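Putative thiosugar synthase (Amycolatopsis orientalis, PDB 4N6E) probably installs sulfur into a sugar substrate, taking it from the small sulfur-carrier protein CysO with which it forms a complex. Local coordinates at the interface of chains A and B. Numbering follows the deposited sequence. Chains: chain A, Putative thiosugar synthase; chain B, ThiS/MoaD family protein.

Contact 1: the interface of chains A and B. Residues chain A 66-67, 70, 80, 103-104; chain B 54-55, 57, 66.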
# COMPACT_ATOMS: atom_id res chain seq x y z
N LEU A 66 8.33 21.49 -23.91
CA LEU A 66 7.36 20.66 -24.62
C LEU A 66 7.81 20.26 -26.02
O LEU A 66 7.45 19.19 -26.50
CB LEU A 66 5.99 21.33 -24.70
CG LEU A 66 5.03 20.84 -23.62
CD1 LEU A 66 5.60 21.16 -22.25
CD2 LEU A 66 3.67 21.47 -23.78
N MET A 67 8.58 21.13 -26.67
CA MET A 67 9.21 20.78 -27.95
C MET A 67 9.94 19.45 -27.85
O MET A 67 9.70 18.56 -28.66
CB MET A 67 10.25 21.83 -28.33
CG MET A 67 9.67 23.12 -28.85
SD MET A 67 11.00 24.09 -29.55
CE MET A 67 11.83 24.64 -28.07
N ALA A 70 7.49 16.42 -26.71
CA ALA A 70 6.57 15.98 -27.76
C ALA A 70 7.19 14.98 -28.73
O ALA A 70 6.50 14.12 -29.23
CB ALA A 70 6.05 17.19 -28.54
N TRP A 80 -4.22 16.92 -20.99
CA TRP A 80 -3.30 18.02 -20.70
C TRP A 80 -3.93 18.95 -19.69
O TRP A 80 -5.04 19.41 -19.90
CB TRP A 80 -3.00 18.83 -21.97
CG TRP A 80 -2.14 18.14 -22.98
CD1 TRP A 80 -2.12 16.82 -23.28
CD2 TRP A 80 -1.19 18.76 -23.84
NE1 TRP A 80 -1.21 16.57 -24.27
CE2 TRP A 80 -0.62 17.75 -24.63
CE3 TRP A 80 -0.77 20.08 -24.02
CZ2 TRP A 80 0.34 18.02 -25.60
CZ3 TRP A 80 0.19 20.34 -24.97
CH2 TRP A 80 0.73 19.32 -25.75
N SER A 103 -2.47 29.96 -25.48
CA SER A 103 -1.37 29.36 -26.23
C SER A 103 -1.55 27.87 -26.57
O SER A 103 -1.08 27.41 -27.61
CB SER A 103 -0.08 29.55 -25.43
OG SER A 103 -0.14 28.85 -24.19
N LEU A 104 -2.18 27.11 -25.67
CA LEU A 104 -2.33 25.65 -25.83
C LEU A 104 -3.76 25.18 -25.81
O LEU A 104 -4.02 24.00 -26.02
CB LEU A 104 -1.55 24.89 -24.74
CG LEU A 104 -0.06 25.21 -24.60
CD1 LEU A 104 0.58 24.42 -23.46
CD2 LEU A 104 0.65 24.93 -25.90
N ARG B 54 4.54 26.17 -32.20
CA ARG B 54 3.32 26.04 -31.38
C ARG B 54 3.59 26.05 -29.85
O ARG B 54 2.74 26.48 -29.08
CB ARG B 54 2.55 24.77 -31.78
CG ARG B 54 3.31 23.47 -31.51
CD ARG B 54 2.49 22.21 -31.78
NE ARG B 54 1.17 22.23 -31.14
CZ ARG B 54 0.36 21.18 -31.01
NH1 ARG B 54 0.72 19.98 -31.46
NH2 ARG B 54 -0.82 21.33 -30.42
N PHE B 55 4.77 25.60 -29.43
CA PHE B 55 5.15 25.52 -28.03
C PHE B 55 6.08 26.63 -27.59
O PHE B 55 6.81 26.49 -26.59
CB PHE B 55 5.80 24.17 -27.74
CG PHE B 55 4.85 23.01 -27.91
CD1 PHE B 55 3.54 23.12 -27.49
CD2 PHE B 55 5.28 21.83 -28.49
CE1 PHE B 55 2.65 22.07 -27.66
CE2 PHE B 55 4.39 20.78 -28.67
CZ PHE B 55 3.08 20.89 -28.25
N ASN B 57 6.02 30.99 -26.97
CA ASN B 57 5.26 32.23 -26.92
C ASN B 57 6.20 33.40 -26.95
O ASN B 57 7.25 33.38 -26.31
CB ASN B 57 4.43 32.31 -25.64
CG ASN B 57 3.66 31.05 -25.38
OD1 ASN B 57 2.72 30.73 -26.11
ND2 ASN B 57 4.06 30.30 -24.35
N ARG B 66 0.62 36.74 -30.94
CA ARG B 66 -0.38 36.01 -31.75
C ARG B 66 -1.64 36.84 -31.99
O ARG B 66 -2.23 36.75 -33.06
CB ARG B 66 -0.77 34.66 -31.11
CG ARG B 66 0.21 33.52 -31.38
CD ARG B 66 -0.39 32.17 -31.00
NE ARG B 66 0.54 31.40 -30.17
CZ ARG B 66 0.69 31.54 -28.85
NH1 ARG B 66 1.58 30.78 -28.22
NH2 ARG B 66 -0.04 32.42 -28.15
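A knob-in-pocket apolar interface joins the enzyme to its ThiS-family carrier: one phenyl ring, B:Phe55, enters a pocket built from two helices and a strand of chain A and probably anchors the carrier there. No polar pair bridges the chains in this patch, and B:Phe55 alone has 89 Å² hidden by the partner, well above any other residue here. Its CG lies anti to the carbonyl carbon (chi1 -65°), which sends the ring away from its loop and into chain A. One face receives A:Leu66, whose CB sits off-centre toward the rim, 3.8 Å from B:Phe55 CG. The opposite face is backed within chain B by B:Arg54, whose CG stands over the ring centre, while B:Phe55 CZ lies over one face of the B:Arg54 guanidinium, toward its rim. At the ring edge, in its plane, comes the CD2 methyl of A:Leu104, 3.8 Å from B:Phe55 CD1. The tip meets the benzo edge of A:Trp80, with CH2 3.8 Å from B:Phe55 CZ; the phenyl atom CE1 lies in the indole plane, so this is edge contact and not stacking. A:Ala70 CB closes the far side, 4.0 Å from B:Phe55 CE2, and A:Met67 runs antiparallel past the base of the ring. Farther out, B:Arg66 bends at chi3 and its NH1 donates to B:Asn57 OD1 in the carbonyl plane; separately, its guanidinium carbon CZ packs 4.0 Å from A:Ser103 CA. Held by chain A on one face, at the edge and at the tip, and backed by its own B:Arg54 on the other, the ring probably helps fix how the carrier docks.

Contact 2: the interface of chains A and B. Residues chain A 55-57, 65-66, 99, 104; chain B 57, 59, 84-86.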
# COMPACT_ATOMS: atom_id res chain seq x y z
N VAL A 55 4.12 27.63 -17.74
CA VAL A 55 5.12 28.59 -18.20
C VAL A 55 5.84 29.18 -16.99
O VAL A 55 5.30 29.19 -15.87
CB VAL A 55 4.51 29.70 -19.10
CG1 VAL A 55 4.02 29.12 -20.42
CG2 VAL A 55 3.37 30.42 -18.40
N ASP A 56 7.06 29.65 -17.22
CA ASP A 56 7.97 30.08 -16.16
C ASP A 56 8.47 31.49 -16.48
O ASP A 56 9.62 31.68 -16.87
CB ASP A 56 9.14 29.09 -16.07
CG ASP A 56 9.84 29.09 -14.71
OD1 ASP A 56 9.62 30.03 -13.91
OD2 ASP A 56 10.63 28.14 -14.45
N PRO A 57 7.59 32.50 -16.34
CA PRO A 57 8.01 33.87 -16.64
C PRO A 57 9.29 34.29 -15.89
O PRO A 57 10.19 34.88 -16.50
CB PRO A 57 6.81 34.71 -16.18
CG PRO A 57 5.64 33.79 -16.23
CD PRO A 57 6.18 32.42 -15.91
N LEU A 65 11.41 21.46 -22.10
CA LEU A 65 10.57 22.07 -23.13
C LEU A 65 9.58 21.07 -23.71
O LEU A 65 9.97 19.94 -24.01
CB LEU A 65 11.45 22.57 -24.28
CG LEU A 65 12.40 23.71 -23.93
CD1 LEU A 65 13.63 23.72 -24.83
CD2 LEU A 65 11.64 25.02 -24.04
N LEU A 66 8.33 21.49 -23.91
CA LEU A 66 7.36 20.66 -24.62
C LEU A 66 7.81 20.26 -26.02
O LEU A 66 7.45 19.19 -26.50
CB LEU A 66 5.99 21.33 -24.70
CG LEU A 66 5.03 20.84 -23.62
CD1 LEU A 66 5.60 21.16 -22.25
CD2 LEU A 66 3.67 21.47 -23.78
N ILE A 99 -2.43 32.55 -20.09
CA ILE A 99 -1.46 32.29 -21.14
C ILE A 99 -1.58 30.83 -21.60
O ILE A 99 -1.46 30.53 -22.80
CB ILE A 99 -0.04 32.57 -20.69
CG1 ILE A 99 0.19 34.07 -20.61
CG2 ILE A 99 0.97 31.94 -21.63
CD1 ILE A 99 1.46 34.46 -19.88
N LEU A 104 -2.18 27.11 -25.67
CA LEU A 104 -2.33 25.65 -25.83
C LEU A 104 -3.76 25.18 -25.81
O LEU A 104 -4.02 24.00 -26.02
CB LEU A 104 -1.55 24.89 -24.74
CG LEU A 104 -0.06 25.21 -24.60
CD1 LEU A 104 0.58 24.42 -23.46
CD2 LEU A 104 0.65 24.93 -25.90
N ASN B 57 6.02 30.99 -26.97
CA ASN B 57 5.26 32.23 -26.92
C ASN B 57 6.20 33.40 -26.95
O ASN B 57 7.25 33.38 -26.31
CB ASN B 57 4.43 32.31 -25.64
CG ASN B 57 3.66 31.05 -25.38
OD1 ASN B 57 2.72 30.73 -26.11
ND2 ASN B 57 4.06 30.30 -24.35
N TYR B 59 6.24 37.68 -26.46
CA TYR B 59 5.54 38.89 -26.05
C TYR B 59 6.33 40.14 -26.44
O TYR B 59 7.57 40.14 -26.40
CB TYR B 59 5.28 38.86 -24.55
CG TYR B 59 4.46 37.67 -24.15
CD1 TYR B 59 5.07 36.43 -23.92
CD2 TYR B 59 3.09 37.76 -24.02
CE1 TYR B 59 4.32 35.32 -23.58
CE2 TYR B 59 2.33 36.66 -23.67
CZ TYR B 59 2.95 35.44 -23.45
OH TYR B 59 2.20 34.35 -23.11
N LEU B 84 8.95 32.95 -24.13
CA LEU B 84 8.35 32.21 -23.01
C LEU B 84 7.85 30.85 -23.51
O LEU B 84 6.72 30.72 -23.97
CB LEU B 84 7.21 33.03 -22.44
CG LEU B 84 6.59 32.57 -21.13
CD1 LEU B 84 7.52 32.85 -19.95
CD2 LEU B 84 5.25 33.28 -20.94
N PRO B 85 8.71 29.82 -23.42
CA PRO B 85 8.34 28.50 -23.92
C PRO B 85 7.41 27.72 -22.98
O PRO B 85 7.44 27.91 -21.76
CB PRO B 85 9.68 27.79 -24.07
CG PRO B 85 10.56 28.42 -23.07
CD PRO B 85 10.08 29.82 -22.87
N ALA B 86 6.59 26.87 -23.58
CA ALA B 86 5.77 25.92 -22.86
C ALA B 86 6.70 24.91 -22.20
O ALA B 86 7.59 24.39 -22.85
CB ALA B 86 4.84 25.20 -23.82
O HOH W 1 8.22 29.46 -19.36
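Van der Waals packing, a backbone hydrogen bond and a water bridge together hold carrier strand 80-85, and the residue that follows it, against loops and helices of chain A. In the apolar group, B:Leu84 holds CG anti to its backbone N (chi1 -170°) and splits its methyls: CD1 rests 3.5 Å from A:Pro57 CA, while CD2 turns to A:Val55 CB and to A:Ile99 CD1, 4.1 Å from the latter. B:Pro85 meets A:Leu65 obliquely, CB lying 3.4 Å from A:Leu65 CD2. A:Ile99 and B:Tyr59 reach toward each other tip to tip, with A:Ile99 CD1 4.0 Å from B:Tyr59 CZ and the phenol oxygen pointing among the isoleucine branches. An alanine in place of A:Ile99 would probably loosen this end of the interface, losing the branches that meet the phenol tip and the CD1 methyl beside B:Leu84.

Among polar contacts, A:Leu66 N donates to B:Ala86 O at 3.2 Å, almost straight (176° at H), although the donor stands above the carbonyl plane. Because that N-H opens helix 66-72, the helix end may strengthen the bond. A water links the backbone N of A:Asp56 to B:Pro85 O, 3.0 Å from its oxygen to that carbonyl. Within the carrier, B:Asn57 ND2 donates to B:Leu84 O at 2.7 Å (136° at H), steadying the strand that carries the leucine.

In the fold, A:Val55 directly follows strand 50-54 and A:Ile99 lies on helix 90-104, so carrier strand 80-85 meets the rim of the ThiG-type barrel where its tail begins.

The C-alpha centres of contact 1 and contact 2 lie about 7 Å apart, so the two are neighbouring parts of one docking surface. A:Leu66, A:Leu104 and B:Asn57 belong to both, and helices 66-72 and 90-104 of the enzyme serve each. B:Asn57 ties them within the carrier, its amide oxygen engaged in contact 1 and its amide nitrogen in contact 2. Contact 1 thus appears to anchor a loop of the carrier, while contact 2 may direct the strand leading to its C-terminal Gly-Gly. Together they probably orient that tail toward the active site for sulfur delivery.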